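Local coordinates for putative general stress protein 26 (Jannaschia sp., PDB 2QEA) that probably binds a flavin cofactor and may act as an oxidoreductase in the general stress response, at residues Pro34-Asp38 against Asp94-Ser98; Gly42-Thr48 against Cys115-Pro121; Gly19-Lys24 against Gln63-Val68; Leu5-Phe9 against Glu125-Thr129. One frame throughout, in Å; residues are numbered along the deposited sequence.

How the interactions relate
Interaction 4 begins closest to the N terminus: helix 2-13 is laid on the far part of strand 114-129, closing a loop that contains both segments of every other contact. Inside it, interaction 3 pairs strand 19-23 with strand 63-71, interaction 1 sets the loop at 34-38 against the end of helix 90-95, and interaction 2 pairs strand 44-49 with strand 114-129. These three cross one another, since each opens before the previous one closes. Interactions 2 and 3 belong to one antiparallel sheet and share an apolar interior. Interaction 1 lies at the surface beside interaction 2. Interactions 2 and 4 use different parts of strand 114-129, centres about 19 Å apart, yet meet where Ile44 touches Phe9.

Interaction 1: residues Pro34-Asp38 against Asp94-Ser98; sequences PQTDD and DEFWS. With CA (calcium ion), chain D; CA (calcium ion), chain E.
Gln35 meets Phe96 through its first side-chain carbon, CB standing 3.6 Å from Phe96 CB and equally near CD1. The two side chains run antiparallel to each other. CG of Gln35 is turned away from its own carbonyl carbon (chi1 -54°) and the chain bends at chi2; the amide plane lies 60° from the ring plane. The carbonyl oxygen of Gln35 sits over the centre of the Phe96 ring, 4.0 Å above its plane. At Thr36 the backbone takes over: its carbonyl carbon is 3.6 Å from Phe96 CE1, while the CB of Thr36 points the other way. Asp37 reaches Glu95, the residue before Phe96, with OD2 3.0 Å from Glu95 OE2. These are two acceptors of like charge, their carboxylate planes steeply inclined to each other; such closeness should raise the proton affinity of one of them. The extended chain of Glu95 brings its CD over the rim of the Phe96 face that lies opposite the Gln35 oxygen. Asp38 turns to metal instead: OD1 lies 2.8 Å from one calcium ion and OD2 binds a second at 2.6 Å. Glu14 shares both sites, and Asp11 joins the second, which also carries a water. Phe96 is the first residue to leave the helical conformation after helix 90-95, and its ring also stacks on Trp45 of strand 44-49. Gln35 is hydrogen-bonded through its backbone to that same tryptophan, so the loop is held between strand 44-49 and the helix end.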
loop_
_atom_site.group_PDB
_atom_site.type_symbol
_atom_site.label_atom_id
_atom_site.label_comp_id
_atom_site.label_asym_id
_atom_site.label_seq_id
_atom_site.Cartn_x
_atom_site.Cartn_y
_atom_site.Cartn_z
ATOM N N PRO A 34 -2.178 11.223 -0.910
ATOM C CA PRO A 34 -1.049 12.015 -1.415
ATOM C C PRO A 34 -1.479 12.968 -2.538
ATOM O O PRO A 34 -2.202 12.558 -3.455
ATOM C CB PRO A 34 -0.084 10.950 -1.943
ATOM C CG PRO A 34 -0.969 9.852 -2.387
ATOM C CD PRO A 34 -2.094 9.826 -1.390
ATOM N N GLN A 35 -1.058 14.227 -2.434
ATOM C CA GLN A 35 -1.362 15.256 -3.422
ATOM C C GLN A 35 -0.035 15.701 -4.021
ATOM O O GLN A 35 0.842 16.169 -3.291
ATOM C CB GLN A 35 -2.084 16.437 -2.770
ATOM C CG GLN A 35 -3.348 16.079 -1.973
ATOM C CD GLN A 35 -4.443 15.437 -2.819
ATOM O OE1 GLN A 35 -4.743 15.890 -3.923
ATOM N NE2 GLN A 35 -5.059 14.389 -2.286
ATOM N N THR A 36 0.131 15.505 -5.331
ATOM C CA THR A 36 1.356 15.883 -6.047
ATOM C C THR A 36 1.055 16.462 -7.428
ATOM O O THR A 36 -0.083 16.406 -7.912
ATOM C CB THR A 36 2.322 14.675 -6.218
ATOM O OG1 THR A 36 1.715 13.670 -7.042
ATOM C CG2 THR A 36 2.694 14.062 -4.873
ATOM N N ASP A 37 2.089 17.042 -8.027
ATOM C CA ASP A 37 2.035 17.602 -9.376
ATOM C C ASP A 37 3.388 17.276 -10.011
ATOM O O ASP A 37 4.421 17.692 -9.483
ATOM C CB ASP A 37 1.783 19.115 -9.311
ATOM C CG ASP A 37 1.369 19.720 -10.656
ATOM O OD1 ASP A 37 1.724 19.191 -11.735
ATOM O OD2 ASP A 37 0.680 20.762 -10.625
ATOM N N ASP A 38 3.376 16.539 -11.128
ATOM C CA ASP A 38 4.629 16.140 -11.818
ATOM C C ASP A 38 5.371 17.290 -12.532
ATOM O O ASP A 38 6.473 17.079 -13.032
ATOM C CB ASP A 38 4.467 14.878 -12.705
ATOM C CG ASP A 38 3.469 15.039 -13.847
ATOM O OD1 ASP A 38 2.853 16.115 -14.020
ATOM O OD2 ASP A 38 3.278 14.037 -14.567
ATOM N N ASP A 94 -3.284 25.930 -1.269
ATOM C CA ASP A 94 -4.330 26.301 -2.241
ATOM C C ASP A 94 -4.327 25.427 -3.514
ATOM O O ASP A 94 -5.395 25.155 -4.074
ATOM C CB ASP A 94 -4.206 27.795 -2.612
ATOM C CG ASP A 94 -5.389 28.322 -3.435
ATOM O OD1 ASP A 94 -6.525 27.814 -3.301
ATOM O OD2 ASP A 94 -5.179 29.281 -4.207
ATOM N N GLU A 95 -3.141 25.007 -3.966
ATOM C CA GLU A 95 -3.000 24.159 -5.167
ATOM C C GLU A 95 -3.595 22.758 -4.972
ATOM O O GLU A 95 -4.292 22.256 -5.858
ATOM C CB GLU A 95 -1.521 24.024 -5.573
ATOM C CG GLU A 95 -1.257 23.295 -6.917
ATOM C CD GLU A 95 0.215 22.963 -7.148
ATOM O OE1 GLU A 95 1.097 23.657 -6.597
ATOM O OE2 GLU A 95 0.487 21.997 -7.892
ATOM N N PHE A 96 -3.306 22.143 -3.822
ATOM C CA PHE A 96 -3.766 20.778 -3.498
ATOM C C PHE A 96 -5.091 20.667 -2.716
ATOM O O PHE A 96 -5.480 19.559 -2.328
ATOM C CB PHE A 96 -2.635 20.020 -2.787
ATOM C CG PHE A 96 -1.365 19.951 -3.597
ATOM C CD1 PHE A 96 -1.363 19.336 -4.858
ATOM C CD2 PHE A 96 -0.170 20.499 -3.118
ATOM C CE1 PHE A 96 -0.196 19.277 -5.633
ATOM C CE2 PHE A 96 1.009 20.447 -3.883
ATOM C CZ PHE A 96 0.998 19.829 -5.142
ATOM N N TRP A 97 -5.791 21.790 -2.520
ATOM C CA TRP A 97 -7.084 21.802 -1.826
ATOM C C TRP A 97 -8.167 21.303 -2.793
ATOM O O TRP A 97 -8.147 21.656 -3.979
ATOM C CB TRP A 97 -7.420 23.209 -1.322
ATOM C CG TRP A 97 -8.563 23.246 -0.379
ATOM C CD1 TRP A 97 -9.848 23.579 -0.668
ATOM C CD2 TRP A 97 -8.531 22.922 1.017
ATOM N NE1 TRP A 97 -10.623 23.498 0.460
ATOM C CE2 TRP A 97 -9.844 23.097 1.512
ATOM C CE3 TRP A 97 -7.519 22.512 1.904
ATOM C CZ2 TRP A 97 -10.183 22.864 2.860
ATOM C CZ3 TRP A 97 -7.852 22.282 3.254
ATOM C CH2 TRP A 97 -9.180 22.456 3.713
ATOM N N SER A 98 -9.105 20.504 -2.276
ATOM C CA SER A 98 -10.188 19.900 -3.073
ATOM C C SER A 98 -11.555 19.949 -2.381
ATOM O O SER A 98 -11.665 20.383 -1.228
ATOM C CB SER A 98 -9.825 18.441 -3.386
ATOM O OG SER A 98 -9.707 17.671 -2.201
HETATM CA CA CA D . 0.081 16.129 -14.437
HETATM CA CA CA E . 1.489 12.103 -14.673
HETATM O O HOH W 1 -1.108 11.413 -14.699
#

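Interaction 2: residues Gly42-Thr48 against Cys115-Pro121; sequences GAIWFIT and CLLKFTP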
loop_
_atom_site.group_PDB
_atom_site.type_symbol
_atom_site.label_atom_id
_atom_site.label_comp_id
_atom_site.label_asym_id
_atom_site.label_seq_id
_atom_site.Cartn_x
_atom_site.Cartn_y
_atom_site.Cartn_z
ATOM N N GLY A 42 9.375 16.334 -6.252
ATOM C CA GLY A 42 10.299 16.446 -5.115
ATOM C C GLY A 42 9.668 16.191 -3.760
ATOM O O GLY A 42 10.338 15.658 -2.874
ATOM N N ALA A 43 8.401 16.590 -3.593
ATOM C CA ALA A 43 7.658 16.425 -2.334
ATOM C C ALA A 43 6.242 15.866 -2.547
ATOM O O ALA A 43 5.617 16.117 -3.584
ATOM C CB ALA A 43 7.585 17.756 -1.605
ATOM N N ILE A 44 5.762 15.110 -1.553
ATOM C CA ILE A 44 4.412 14.530 -1.529
ATOM C C ILE A 44 3.665 15.267 -0.413
ATOM O O ILE A 44 4.114 15.260 0.737
ATOM C CB ILE A 44 4.420 13.009 -1.256
ATOM C CG1 ILE A 44 5.316 12.272 -2.267
ATOM C CG2 ILE A 44 2.992 12.460 -1.315
ATOM C CD1 ILE A 44 5.417 10.765 -2.040
ATOM N N TRP A 45 2.529 15.879 -0.759
ATOM C CA TRP A 45 1.751 16.721 0.164
ATOM C C TRP A 45 0.504 16.022 0.714
ATOM O O TRP A 45 -0.147 15.261 -0.010
ATOM C CB TRP A 45 1.350 18.018 -0.542
ATOM C CG TRP A 45 2.521 18.761 -1.126
ATOM C CD1 TRP A 45 3.115 18.544 -2.340
ATOM C CD2 TRP A 45 3.245 19.828 -0.514
ATOM N NE1 TRP A 45 4.156 19.421 -2.525
ATOM C CE2 TRP A 45 4.262 20.221 -1.420
ATOM C CE3 TRP A 45 3.133 20.498 0.713
ATOM C CZ2 TRP A 45 5.164 21.259 -1.137
ATOM C CZ3 TRP A 45 4.028 21.530 0.997
ATOM C CH2 TRP A 45 5.034 21.901 0.073
ATOM N N PHE A 46 0.193 16.285 1.991
ATOM C CA PHE A 46 -0.981 15.720 2.683
ATOM C C PHE A 46 -1.702 16.791 3.507
ATOM O O PHE A 46 -1.049 17.593 4.176
ATOM C CB PHE A 46 -0.575 14.587 3.636
ATOM C CG PHE A 46 0.234 13.499 2.992
ATOM C CD1 PHE A 46 -0.390 12.394 2.405
ATOM C CD2 PHE A 46 1.633 13.571 2.983
ATOM C CE1 PHE A 46 0.370 11.372 1.804
ATOM C CE2 PHE A 46 2.401 12.565 2.390
ATOM C CZ PHE A 46 1.773 11.462 1.798
ATOM N N ILE A 47 -3.037 16.792 3.450
ATOM C CA ILE A 47 -3.890 17.695 4.233
ATOM C C ILE A 47 -4.473 16.839 5.363
ATOM O O ILE A 47 -5.160 15.849 5.090
ATOM C CB ILE A 47 -5.025 18.310 3.377
ATOM C CG1 ILE A 47 -4.442 19.132 2.219
ATOM C CG2 ILE A 47 -5.926 19.199 4.235
ATOM C CD1 ILE A 47 -5.486 19.740 1.297
ATOM N N THR A 48 -4.185 17.214 6.613
ATOM C CA THR A 48 -4.652 16.486 7.806
ATOM C C THR A 48 -5.087 17.436 8.936
ATOM O O THR A 48 -4.967 18.658 8.812
ATOM C CB THR A 48 -3.552 15.516 8.310
ATOM O OG1 THR A 48 -4.062 14.698 9.374
ATOM C CG2 THR A 48 -2.310 16.278 8.782
ATOM N N CYS A 115 -3.957 21.340 8.656
ATOM C CA CYS A 115 -2.511 21.154 8.789
ATOM C C CYS A 115 -1.930 20.528 7.514
ATOM O O CYS A 115 -2.253 19.380 7.193
ATOM C CB CYS A 115 -2.234 20.249 9.994
ATOM S SG CYS A 115 -0.523 19.769 10.224
ATOM N N LEU A 116 -1.092 21.282 6.798
ATOM C CA LEU A 116 -0.438 20.807 5.570
ATOM C C LEU A 116 0.867 20.101 5.949
ATOM O O LEU A 116 1.721 20.703 6.607
ATOM C CB LEU A 116 -0.146 21.981 4.622
ATOM C CG LEU A 116 0.495 21.707 3.252
ATOM C CD1 LEU A 116 -0.380 20.806 2.389
ATOM C CD2 LEU A 116 0.773 23.017 2.526
ATOM N N LEU A 117 0.998 18.831 5.547
ATOM C CA LEU A 117 2.203 18.022 5.778
ATOM C C LEU A 117 2.954 17.825 4.455
ATOM O O LEU A 117 2.325 17.622 3.412
ATOM C CB LEU A 117 1.851 16.663 6.389
ATOM C CG LEU A 117 1.200 16.631 7.776
ATOM C CD1 LEU A 117 0.935 15.191 8.179
ATOM C CD2 LEU A 117 2.056 17.325 8.834
ATOM N N LYS A 118 4.289 17.890 4.517
ATOM C CA LYS A 118 5.179 17.746 3.358
ATOM C C LYS A 118 6.124 16.566 3.601
ATOM O O LYS A 118 6.901 16.587 4.563
ATOM C CB LYS A 118 5.989 19.036 3.168
ATOM C CG LYS A 118 6.929 19.065 1.951
ATOM C CD LYS A 118 7.745 20.355 1.907
ATOM C CE LYS A 118 8.655 20.401 0.684
ATOM N NZ LYS A 118 9.440 21.662 0.598
ATOM N N PHE A 119 6.042 15.551 2.736
ATOM C CA PHE A 119 6.908 14.371 2.789
ATOM C C PHE A 119 7.905 14.465 1.635
ATOM O O PHE A 119 7.499 14.437 0.471
ATOM C CB PHE A 119 6.094 13.077 2.677
ATOM C CG PHE A 119 6.936 11.829 2.718
ATOM C CD1 PHE A 119 7.325 11.278 3.939
ATOM C CD2 PHE A 119 7.363 11.212 1.532
ATOM C CE1 PHE A 119 8.124 10.126 3.982
ATOM C CE2 PHE A 119 8.160 10.060 1.563
ATOM C CZ PHE A 119 8.542 9.513 2.791
ATOM N N THR A 120 9.193 14.577 1.965
ATOM C CA THR A 120 10.269 14.638 0.974
ATOM C C THR A 120 10.909 13.247 0.932
ATOM O O THR A 120 11.508 12.838 1.928
ATOM C CB THR A 120 11.342 15.693 1.352
ATOM O OG1 THR A 120 10.736 16.989 1.445
ATOM C CG2 THR A 120 12.455 15.735 0.308
ATOM N N PRO A 121 10.746 12.492 -0.185
ATOM C CA PRO A 121 11.416 11.191 -0.260
ATOM C C PRO A 121 12.942 11.318 -0.380
ATOM O O PRO A 121 13.436 12.197 -1.098
ATOM C CB PRO A 121 10.828 10.558 -1.534
ATOM C CG PRO A 121 9.610 11.331 -1.830
ATOM C CD PRO A 121 9.934 12.716 -1.396
HETATM O O HOH W 2 12.711 14.139 -3.160
#
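Residues 44-48 and 115-121 run antiparallel, their axes 4.7 Å apart at an angle of 155°, with Ile44-Phe119, Phe46-Leu117 and Thr48-Cys115 as the hydrogen-bonded pairs. The bonds of the first two pairs are short and nearly straight, Ile44 N to Phe119 O measuring 2.8 Å; at the end of the segment Cys115 N to Thr48 O is weak. Trp45 is gripped on one sheet face. Lys118, fully extended with CG anti to its backbone N (chi1 -177°), runs alongside the indole and sets CG over the face of the six-membered ring, 4.0 Å from its centroid, in a CH-pi contact. Leu116 comes instead to the ring's edge, CG 3.9 Å from Trp45 CE3. Ile44, Phe46, Thr48, Leu117 and Phe119 occupy the other face. There Phe119 CB abuts the edge of the Phe46 ring, 3.7 Å from CE2, and the two aromatic side chains point the same way. Ile44 CD1 rests beside the Phe119 ring and Pro121, while Thr48 CG2 packs on Leu117 CD1 at 3.5 Å. Beyond the regular pairing, a water donates to both Gly42 O (2.8 Å) and Pro121 O, tying the chains together across the place where direct bonding ends. Helix 90-95 covers the Trp45-Leu116 face through Ala92 and Leu93; Trp10 and Leu13 of helix 2-13 contact Ile44. Strand 114-129 also pairs with strand 76-87, an antiparallel arrangement consistent with the split barrel of FMN-binding, pyridoxamine 5'-phosphate oxidase-like proteins.

Interaction 3: residues Gly19-Lys24 against Gln63-Val68; sequences GMLGIK and QPAQFV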
loop_
_atom_site.group_PDB
_atom_site.type_symbol
_atom_site.label_atom_id
_atom_site.label_comp_id
_atom_site.label_asym_id
_atom_site.label_seq_id
_atom_site.Cartn_x
_atom_site.Cartn_y
_atom_site.Cartn_z
ATOM N N GLY A 19 -2.237 6.173 0.038
ATOM C CA GLY A 19 -0.910 5.709 0.440
ATOM C C GLY A 19 -0.865 5.541 1.950
ATOM O O GLY A 19 -1.709 6.095 2.658
HETATM N N MSE A 20 0.117 4.784 2.433
HETATM C CA MSE A 20 0.262 4.471 3.860
HETATM C C MSE A 20 1.434 5.270 4.431
HETATM O O MSE A 20 2.592 4.968 4.129
HETATM C CB MSE A 20 0.460 2.964 4.036
HETATM C CG MSE A 20 -0.687 2.120 3.487
HETATM SE SE MSE A 20 -2.325 2.283 4.510
HETATM C CE MSE A 20 -1.747 1.403 6.155
ATOM N N LEU A 21 1.118 6.279 5.252
ATOM C CA LEU A 21 2.105 7.214 5.823
ATOM C C LEU A 21 2.335 7.001 7.318
ATOM O O LEU A 21 1.426 6.596 8.044
ATOM C CB LEU A 21 1.623 8.649 5.591
ATOM C CG LEU A 21 2.514 9.838 5.977
ATOM C CD1 LEU A 21 3.848 9.809 5.241
ATOM C CD2 LEU A 21 1.772 11.135 5.689
ATOM N N GLY A 22 3.551 7.309 7.769
ATOM C CA GLY A 22 3.914 7.172 9.179
ATOM C C GLY A 22 5.289 7.714 9.539
ATOM O O GLY A 22 6.174 7.796 8.682
ATOM N N ILE A 23 5.443 8.092 10.811
ATOM C CA ILE A 23 6.708 8.589 11.371
ATOM C C ILE A 23 7.436 7.357 11.904
ATOM O O ILE A 23 6.817 6.526 12.574
ATOM C CB ILE A 23 6.470 9.619 12.510
ATOM C CG1 ILE A 23 5.663 10.817 11.991
ATOM C CG2 ILE A 23 7.795 10.098 13.097
ATOM C CD1 ILE A 23 5.317 11.842 13.041
ATOM N N LYS A 24 8.735 7.240 11.611
ATOM C CA LYS A 24 9.535 6.069 12.031
ATOM C C LYS A 24 9.640 5.935 13.550
ATOM O O LYS A 24 9.946 6.910 14.240
ATOM C CB LYS A 24 10.934 6.086 11.407
ATOM C CG LYS A 24 10.929 5.853 9.910
ATOM C CD LYS A 24 12.344 5.736 9.366
ATOM C CE LYS A 24 12.354 5.395 7.885
ATOM N NZ LYS A 24 11.757 4.048 7.606
ATOM N N GLN A 63 10.762 15.072 11.076
ATOM C CA GLN A 63 11.013 13.721 11.604
ATOM C C GLN A 63 11.192 12.697 10.475
ATOM O O GLN A 63 10.530 12.830 9.442
ATOM C CB GLN A 63 9.821 13.271 12.460
ATOM C CG GLN A 63 9.616 14.056 13.754
ATOM C CD GLN A 63 10.714 13.848 14.785
ATOM O OE1 GLN A 63 11.419 12.835 14.782
ATOM N NE2 GLN A 63 10.851 14.808 15.687
ATOM N N PRO A 64 12.087 11.684 10.660
ATOM C CA PRO A 64 12.195 10.602 9.662
ATOM C C PRO A 64 10.857 9.867 9.510
ATOM O O PRO A 64 10.215 9.546 10.517
ATOM C CB PRO A 64 13.263 9.670 10.256
ATOM C CG PRO A 64 14.040 10.516 11.176
ATOM C CD PRO A 64 13.071 11.498 11.747
ATOM N N ALA A 65 10.442 9.637 8.265
ATOM C CA ALA A 65 9.147 9.026 7.972
ATOM C C ALA A 65 9.195 8.009 6.842
ATOM O O ALA A 65 10.161 7.953 6.072
ATOM C CB ALA A 65 8.142 10.116 7.642
ATOM N N GLN A 66 8.125 7.219 6.766
ATOM C CA GLN A 66 7.940 6.189 5.751
ATOM C C GLN A 66 6.625 6.442 5.016
ATOM O O GLN A 66 5.636 6.836 5.639
ATOM C CB GLN A 66 7.900 4.804 6.398
ATOM C CG GLN A 66 7.850 3.635 5.403
ATOM C CD GLN A 66 7.775 2.273 6.068
ATOM O OE1 GLN A 66 7.635 2.155 7.287
ATOM N NE2 GLN A 66 7.861 1.229 5.258
ATOM N N PHE A 67 6.633 6.214 3.703
ATOM C CA PHE A 67 5.436 6.320 2.868
ATOM C C PHE A 67 5.422 5.141 1.899
ATOM O O PHE A 67 6.296 5.039 1.038
ATOM C CB PHE A 67 5.381 7.655 2.128
ATOM C CG PHE A 67 4.115 7.854 1.336
ATOM C CD1 PHE A 67 2.874 7.887 1.985
ATOM C CD2 PHE A 67 4.156 8.035 -0.053
ATOM C CE1 PHE A 67 1.686 8.071 1.259
ATOM C CE2 PHE A 67 2.975 8.231 -0.789
ATOM C CZ PHE A 67 1.740 8.255 -0.130
ATOM N N VAL A 68 4.435 4.258 2.064
ATOM C CA VAL A 68 4.293 3.049 1.258
ATOM C C VAL A 68 3.140 3.234 0.271
ATOM O O VAL A 68 2.063 3.696 0.660
ATOM C CB VAL A 68 4.054 1.817 2.157
ATOM C CG1 VAL A 68 3.888 0.553 1.329
ATOM C CG2 VAL A 68 5.208 1.648 3.137
#
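Met20 and Val68 exchange two backbone hydrogen bonds, Met20 N to Val68 O being 2.8 Å long and almost straight. Gly22 and Gln66 form the next such pair, in which Gln66 N to Gly22 O is straight and the return bond from Gly22 N is bent to 139°. Beyond them Lys24 N reaches Pro64 O at 3.0 Å. Apolar contact lies mainly on the Leu21, Ile23, Ala65 and Phe67 face. Leu21 CB meets the edge of the Phe67 ring, 3.9 Å from CD1, and Ile23 CG2 touches Gln63 CB at 3.8 Å. Because Phe67 CG is anti to the backbone N (chi1 -176°), the ring swings across to the partner strand and packs directly on the backbone of Gly19, CE1 lying 3.6 Å from Gly19 CA. The polar ends look elsewhere: Lys24 NZ makes a salt bridge with Asp81, and Gln66 NE2 is hydrogen-bonded to Asp79, both on strand 76-87. On the Met20-Val68 face, selenomethionine Met20 packs on Val68 of the second subunit and Val68 on that subunit's Met20. Backbone bonding thus fixes the register, while one apolar face serves the interior and the other the dimer interface.

Interaction 4: residues Leu5-Phe9 against Glu125-Thr129; sequences LTHEF and EISIT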
loop_
_atom_site.group_PDB
_atom_site.type_symbol
_atom_site.label_atom_id
_atom_site.label_comp_id
_atom_site.label_asym_id
_atom_site.label_seq_id
_atom_site.Cartn_x
_atom_site.Cartn_y
_atom_site.Cartn_z
ATOM N N LEU A 5 13.366 5.871 -14.066
ATOM C CA LEU A 5 12.462 5.201 -13.114
ATOM C C LEU A 5 11.958 6.200 -12.053
ATOM O O LEU A 5 10.819 6.080 -11.596
ATOM C CB LEU A 5 13.146 3.975 -12.478
ATOM C CG LEU A 5 12.292 2.945 -11.718
ATOM C CD1 LEU A 5 12.992 1.590 -11.656
ATOM C CD2 LEU A 5 11.920 3.406 -10.318
ATOM N N THR A 6 12.801 7.173 -11.677
ATOM C CA THR A 6 12.428 8.244 -10.734
ATOM C C THR A 6 11.368 9.164 -11.359
ATOM O O THR A 6 10.377 9.482 -10.704
ATOM C CB THR A 6 13.639 9.120 -10.311
ATOM O OG1 THR A 6 14.731 8.287 -9.911
ATOM C CG2 THR A 6 13.262 10.049 -9.159
ATOM N N HIS A 7 11.601 9.598 -12.605
ATOM C CA HIS A 7 10.637 10.440 -13.346
ATOM C C HIS A 7 9.268 9.759 -13.472
ATOM O O HIS A 7 8.243 10.409 -13.279
ATOM C CB HIS A 7 11.154 10.832 -14.744
ATOM C CG HIS A 7 12.238 11.866 -14.729
ATOM N ND1 HIS A 7 13.555 11.574 -15.020
ATOM C CD2 HIS A 7 12.199 13.194 -14.467
ATOM C CE1 HIS A 7 14.279 12.675 -14.934
ATOM N NE2 HIS A 7 13.480 13.673 -14.599
ATOM N N GLU A 8 9.276 8.456 -13.767
ATOM C CA GLU A 8 8.049 7.654 -13.899
ATOM C C GLU A 8 7.300 7.472 -12.568
ATOM O O GLU A 8 6.074 7.327 -12.575
ATOM C CB GLU A 8 8.364 6.285 -14.532
ATOM C CG GLU A 8 7.154 5.442 -14.978
ATOM C CD GLU A 8 6.332 6.069 -16.103
ATOM O OE1 GLU A 8 6.764 7.065 -16.716
ATOM O OE2 GLU A 8 5.242 5.546 -16.397
ATOM N N PHE A 9 8.032 7.449 -11.449
ATOM C CA PHE A 9 7.425 7.388 -10.108
ATOM C C PHE A 9 6.544 8.631 -9.882
ATOM O O PHE A 9 5.369 8.497 -9.529
ATOM C CB PHE A 9 8.492 7.234 -9.000
ATOM C CG PHE A 9 7.987 7.544 -7.612
ATOM C CD1 PHE A 9 7.332 6.571 -6.856
ATOM C CD2 PHE A 9 8.156 8.825 -7.067
ATOM C CE1 PHE A 9 6.858 6.864 -5.570
ATOM C CE2 PHE A 9 7.682 9.132 -5.790
ATOM C CZ PHE A 9 7.035 8.153 -5.038
ATOM N N GLU A 125 12.596 1.531 -2.620
ATOM C CA GLU A 125 12.566 0.430 -3.582
ATOM C C GLU A 125 11.238 0.569 -4.315
ATOM O O GLU A 125 10.181 0.406 -3.701
ATOM C CB GLU A 125 12.715 -0.934 -2.906
ATOM C CG GLU A 125 12.968 -2.067 -3.913
ATOM C CD GLU A 125 13.397 -3.396 -3.291
ATOM O OE1 GLU A 125 13.691 -3.461 -2.076
ATOM O OE2 GLU A 125 13.458 -4.393 -4.047
ATOM N N ILE A 126 11.314 0.882 -5.613
ATOM C CA ILE A 126 10.160 1.169 -6.470
ATOM C C ILE A 126 9.988 0.123 -7.573
ATOM O O ILE A 126 10.975 -0.288 -8.179
ATOM C CB ILE A 126 10.354 2.558 -7.171
ATOM C CG1 ILE A 126 10.505 3.691 -6.142
ATOM C CG2 ILE A 126 9.195 2.878 -8.130
ATOM C CD1 ILE A 126 10.876 5.029 -6.759
ATOM N N SER A 127 8.741 -0.292 -7.817
ATOM C CA SER A 127 8.377 -1.187 -8.926
ATOM C C SER A 127 7.369 -0.459 -9.823
ATOM O O SER A 127 6.412 0.144 -9.327
ATOM C CB SER A 127 7.777 -2.503 -8.443
ATOM O OG SER A 127 8.725 -3.265 -7.727
ATOM N N ILE A 128 7.621 -0.505 -11.131
ATOM C CA ILE A 128 6.791 0.103 -12.170
ATOM C C ILE A 128 6.340 -1.058 -13.058
ATOM O O ILE A 128 7.197 -1.757 -13.596
ATOM C CB ILE A 128 7.632 1.122 -12.992
ATOM C CG1 ILE A 128 8.145 2.273 -12.110
ATOM C CG2 ILE A 128 6.852 1.701 -14.154
ATOM C CD1 ILE A 128 7.065 3.134 -11.489
ATOM N N THR A 129 5.026 -1.281 -13.186
ATOM C CA THR A 129 4.470 -2.379 -14.015
ATOM C C THR A 129 3.381 -1.908 -14.976
ATOM O O THR A 129 2.811 -0.835 -14.809
ATOM C CB THR A 129 3.867 -3.524 -13.155
ATOM O OG1 THR A 129 2.647 -3.091 -12.537
ATOM C CG2 THR A 129 4.854 -4.004 -12.091
#
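Helix 5-9 passes over strand 125-129 at 76°, nearly a right angle, with the axes 9.4 Å apart at closest approach. No hydrogen bond joins the two, and the helix presents Leu5, Glu8 and Phe9, one turn's worth of residues, to Ile126 and Ile128. Leu5 and Ile126 interleave head to tail, bringing the leucine branch CD2 to 3.5 Å from Ile126 CG2. The leucine also reaches the second isoleucine, its CG lying 4.2 Å from Ile128 CG1. Phe9 approaches the other arm of Ile126: CD1 of the ring is 3.9 Å from Ile126 CD1, and the two side chains run nearly perpendicular. Ile126 is divided between the two helix residues because CG1 is anti to its carbonyl carbon (chi1 -59°), sending CD1 to Phe9 while CG2 turns to Leu5. Glu8 contributes only its aliphatic part, CG standing 3.8 Å from Ile128 CG2. The chain bends about CB-CG (chi2 64°), and OE2 forms a salt bridge with Arg12, whose NH1 also bonds to the backbone oxygen of Thr129, linking helix and strand at the polar margin of this apolar patch. Phe160 meets Phe9 edge-to-face, and Leu76 and Leu80 of strand 76-87 close in on Phe9 as well. The arrangement is that of an amphipathic helix packed across an antiparallel sheet, here the N-terminal helix covering one part of what is probably a split-barrel, flavin-binding fold.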